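Side-chain contacts in copper-transporting ATPase (Sulfolobus solfataricus, PDB 2YJ3), which probably couples ATP hydrolysis to the transport of copper or related metal cations across the cell membrane, as a P-type ATPase of type IB: residues I31-E34 / T38-Y41; L54-A59 / K76-Q81. The protein carries 1 engineered substitution. One frame throughout, in Å; residues are numbered along the deposited sequence.

Contact 1. Residues I31-E34 / T38-Y41; sequences IIFE and TLTY. Engineered in segment 31-34: Glu-34 (natural residue Asp).
Glu-34 and Thr-38 make the closest backbone approach, with 6.0 Å between their CA atoms, where strand 30-34 runs out into the short helix 35-39, weakly bonded at its 38-39 end, and the chain turns back over the strand's end. The two segments bury 205 Å² between them, and all of it comes from Phe-33, Glu-34, Thr-38 and Leu-39. The turn is closed by one hydrogen bond from Thr-38 OG1 to Glu-34 O; at 2.4 Å it is very short, so its exact length is doubtful. With OG1 set between the backbone N and the carbonyl carbon (chi1 76°), the hydroxyl faces the strand end, while Thr-38 CG2 lies 4.1 Å from Glu-34 CB. Thr-38 OG1 also sits at the edge of the Phe-33 ring, near its plane and 3.9 Å from Phe-33 CD1. Leu-39 crosses Phe-33 at about a right angle and divides its two methyls. Leu-39 CD2 forms a CH-pi contact over one face, 4.1 Å from the Phe-33 ring centroid and 23° off the normal, displaced toward the rim; Leu-39 CD1 instead reaches Phe-33 CB at 3.8 Å. Ile-155, Ile-204, Ile-243 and Leu-247 also pack on Phe-33, which places this ring among the apolar residues around the central sheet. Beyond CB the side chain of the engineered Glu-34 (Asp in the natural sequence) turns away from 38-41, its OE2 forming a salt bridge to Lys-187, with the like-charged Asp-210 near the same oxygen. This strand-to-helix turn carries Glu-Lys-Thr-Gly-Thr, the engineered form of the Asp-Lys-Thr-Gly-Thr signature of P-type ATPases. In this family the signature aspartate is phosphorylated and stands at the C-terminal end of a central parallel strand of a haloacid dehalogenase-like fold, the position Glu-34 holds here.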
# COMPACT_ATOMS: atom_id res chain seq x y z
N ILE A 31 2.61 -4.70 -17.13
CA ILE A 31 2.81 -4.89 -15.71
C ILE A 31 2.34 -3.67 -14.96
O ILE A 31 2.83 -2.57 -15.19
CB ILE A 31 4.28 -5.07 -15.37
CG1 ILE A 31 4.85 -6.26 -16.13
CG2 ILE A 31 4.45 -5.24 -13.86
CD1 ILE A 31 6.32 -6.41 -15.97
N ILE A 32 1.40 -3.87 -14.05
CA ILE A 32 0.88 -2.78 -13.25
C ILE A 32 1.21 -2.96 -11.78
O ILE A 32 0.97 -4.03 -11.21
CB ILE A 32 -0.63 -2.64 -13.42
CG1 ILE A 32 -0.95 -2.37 -14.90
CG2 ILE A 32 -1.15 -1.54 -12.51
CD1 ILE A 32 -2.43 -2.14 -15.20
N PHE A 33 1.77 -1.91 -11.18
CA PHE A 33 2.02 -1.87 -9.75
C PHE A 33 1.06 -0.93 -9.03
O PHE A 33 0.77 0.16 -9.49
CB PHE A 33 3.43 -1.38 -9.45
CG PHE A 33 4.50 -2.30 -9.92
CD1 PHE A 33 4.98 -3.30 -9.09
CD2 PHE A 33 5.05 -2.15 -11.19
CE1 PHE A 33 5.97 -4.15 -9.52
CE2 PHE A 33 6.05 -3.00 -11.62
CZ PHE A 33 6.52 -4.00 -10.78
N GLU A 34 0.58 -1.38 -7.88
CA GLU A 34 -0.03 -0.50 -6.90
C GLU A 34 1.07 0.17 -6.10
O GLU A 34 1.91 -0.51 -5.52
CB GLU A 34 -0.89 -1.33 -5.96
CG GLU A 34 -2.34 -1.41 -6.38
CD GLU A 34 -3.17 -0.34 -5.72
OE1 GLU A 34 -2.68 0.80 -5.58
OE2 GLU A 34 -4.31 -0.66 -5.32
N THR A 38 3.31 -2.53 -2.63
CA THR A 38 4.10 -3.31 -3.57
C THR A 38 5.46 -2.67 -3.84
O THR A 38 6.49 -3.29 -3.60
CB THR A 38 3.36 -3.57 -4.89
OG1 THR A 38 3.36 -2.39 -5.69
CG2 THR A 38 1.93 -4.02 -4.60
N LEU A 39 5.45 -1.43 -4.32
CA LEU A 39 6.69 -0.70 -4.57
C LEU A 39 7.19 -0.07 -3.29
O LEU A 39 8.32 0.40 -3.21
CB LEU A 39 6.45 0.39 -5.62
CG LEU A 39 6.21 -0.11 -7.05
CD1 LEU A 39 5.95 1.05 -8.00
CD2 LEU A 39 7.41 -0.93 -7.52
N THR A 40 6.34 -0.05 -2.28
CA THR A 40 6.70 0.51 -1.00
C THR A 40 6.32 -0.50 0.06
O THR A 40 5.54 -1.41 -0.21
CB THR A 40 5.92 1.80 -0.71
OG1 THR A 40 4.53 1.49 -0.61
CG2 THR A 40 6.13 2.82 -1.82
N TYR A 41 6.85 -0.34 1.26
CA TYR A 41 6.48 -1.22 2.34
C TYR A 41 5.01 -1.03 2.69
O TYR A 41 4.41 -0.01 2.34
CB TYR A 41 7.38 -0.97 3.55
CG TYR A 41 8.82 -1.40 3.29
CD1 TYR A 41 9.21 -2.72 3.49
CD2 TYR A 41 9.76 -0.50 2.82
CE1 TYR A 41 10.51 -3.13 3.25
CE2 TYR A 41 11.07 -0.90 2.58
CZ TYR A 41 11.43 -2.22 2.79
OH TYR A 41 12.72 -2.63 2.56

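Contact 2. Residues L54-A59 / K76-Q81; sequences LSLAYA and KYAKEQ
Leu-56 and Ala-78 meet between helices 53-63 and 69-81, the helical pair that packs on the six-stranded antiparallel sheet of the nucleotide-binding domain. The axes of the two short segments pass 9.6 Å apart at 135°, and the CA atoms of this pair lie 6.5 Å from each other. Leu-56 carries its whole side of the contact. Holding CG opposite the backbone N (chi1 177°) sends its two methyls toward helix 69-81. Leu-56 CD1 rests 3.8 Å from Ala-78 CB and 3.9 Å from Tyr-77 CD2, at the ring's edge and in its plane. Leu-56 CD2 lies 3.8 Å from Gln-81 CG, which itself covers one face of the Tyr-77 ring. Toward the sheet, Phe-49 and Phe-131 touch Leu-56. Replacing Leu-56 by an alanine removes both methyls and is likely to open a gap beside Ala-78 and take one neighbour from the edge of the Tyr-77 ring. Every atom that meets across this contact is carbon, and the amide end of Gln-81 leads away; the helices are therefore held at this point by shape and dispersion, with no directional polar bond.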
# COMPACT_ATOMS: atom_id res chain seq x y z
N LEU A 54 1.88 16.49 24.31
CA LEU A 54 0.62 15.99 24.88
C LEU A 54 -0.33 15.57 23.76
O LEU A 54 -0.96 14.53 23.83
CB LEU A 54 -0.04 17.05 25.78
CG LEU A 54 -1.36 16.64 26.46
CD1 LEU A 54 -1.21 15.39 27.28
CD2 LEU A 54 -1.93 17.78 27.31
N SER A 55 -0.41 16.39 22.72
CA SER A 55 -1.23 16.08 21.56
C SER A 55 -0.77 14.80 20.91
O SER A 55 -1.57 13.95 20.50
CB SER A 55 -1.17 17.22 20.54
OG SER A 55 -1.80 18.37 21.07
N LEU A 56 0.55 14.66 20.82
CA LEU A 56 1.17 13.47 20.27
C LEU A 56 0.72 12.24 21.05
O LEU A 56 0.31 11.23 20.47
CB LEU A 56 2.71 13.62 20.31
CG LEU A 56 3.57 12.44 19.83
CD1 LEU A 56 3.09 11.93 18.48
CD2 LEU A 56 5.09 12.81 19.82
N ALA A 57 0.78 12.33 22.38
CA ALA A 57 0.42 11.20 23.23
C ALA A 57 -1.06 10.86 23.10
O ALA A 57 -1.44 9.70 23.19
CB ALA A 57 0.75 11.50 24.67
N TYR A 58 -1.89 11.88 22.91
CA TYR A 58 -3.32 11.67 22.76
C TYR A 58 -3.61 10.94 21.46
O TYR A 58 -4.31 9.95 21.45
CB TYR A 58 -4.07 13.01 22.80
CG TYR A 58 -4.27 13.59 24.18
CD1 TYR A 58 -4.05 12.82 25.32
CD2 TYR A 58 -4.69 14.91 24.36
CE1 TYR A 58 -4.23 13.34 26.58
CE2 TYR A 58 -4.88 15.45 25.62
CZ TYR A 58 -4.66 14.65 26.73
OH TYR A 58 -4.85 15.14 28.01
N ALA A 59 -3.05 11.43 20.37
CA ALA A 59 -3.27 10.80 19.07
C ALA A 59 -2.81 9.33 19.07
O ALA A 59 -3.51 8.46 18.59
CB ALA A 59 -2.53 11.57 18.00
N LYS A 76 4.13 4.05 16.32
CA LYS A 76 5.56 3.78 16.36
C LYS A 76 6.36 5.09 16.55
O LYS A 76 7.32 5.15 17.33
CB LYS A 76 5.99 3.10 15.07
CG LYS A 76 7.49 2.81 14.99
CD LYS A 76 7.82 2.01 13.76
CE LYS A 76 9.30 2.10 13.42
NZ LYS A 76 9.64 1.19 12.30
N TYR A 77 5.96 6.12 15.83
CA TYR A 77 6.59 7.43 15.95
C TYR A 77 6.46 7.96 17.37
O TYR A 77 7.43 8.43 17.95
CB TYR A 77 5.98 8.44 14.98
CG TYR A 77 6.52 9.84 15.14
CD1 TYR A 77 7.72 10.22 14.52
CD2 TYR A 77 5.85 10.78 15.91
CE1 TYR A 77 8.23 11.51 14.67
CE2 TYR A 77 6.36 12.08 16.07
CZ TYR A 77 7.55 12.44 15.45
OH TYR A 77 8.05 13.72 15.60
N ALA A 78 5.27 7.88 17.94
CA ALA A 78 5.09 8.41 19.29
C ALA A 78 5.95 7.65 20.30
O ALA A 78 6.55 8.24 21.19
CB ALA A 78 3.66 8.38 19.69
N LYS A 79 5.99 6.33 20.15
CA LYS A 79 6.79 5.49 21.03
C LYS A 79 8.28 5.81 20.90
O LYS A 79 8.99 5.79 21.89
CB LYS A 79 6.53 4.00 20.75
N GLU A 80 8.75 6.09 19.68
CA GLU A 80 10.16 6.45 19.49
C GLU A 80 10.45 7.81 20.11
O GLU A 80 11.59 8.09 20.46
CB GLU A 80 10.56 6.48 18.01
CG GLU A 80 10.48 5.15 17.28
CD GLU A 80 10.56 5.32 15.77
OE1 GLU A 80 10.28 6.43 15.27
OE2 GLU A 80 10.90 4.34 15.08
N GLN A 81 9.42 8.66 20.23
CA GLN A 81 9.60 9.96 20.89
C GLN A 81 9.63 9.80 22.40
O GLN A 81 10.05 10.71 23.11
CB GLN A 81 8.50 10.94 20.50
CG GLN A 81 8.49 11.24 19.04
CD GLN A 81 9.85 11.70 18.57
OE1 GLN A 81 10.40 12.66 19.09
NE2 GLN A 81 10.40 11.01 17.57

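This chain is the catalytic part, phosphorylation and nucleotide-binding domains, of a longer membrane protein. Both segments of contact 1 precede those of contact 2; the centres are about 29 Å apart and the nearest atoms about 9 Å. They share neither sheet nor helix. Contact 1 belongs to the mixed, largely parallel sheet of the phosphorylation domain, about 8 Å from the chain's centre; contact 2 lies about 23 Å out, on helices over the antiparallel sheet. After 38-41 the chain enters that second sheet by strand 45-50 and leaves it by strand 126-134, returning to pair strand 154-158 with 30-34. The nucleotide-binding domain is thus an insertion following contact 1, consistent with two relatively mobile domains.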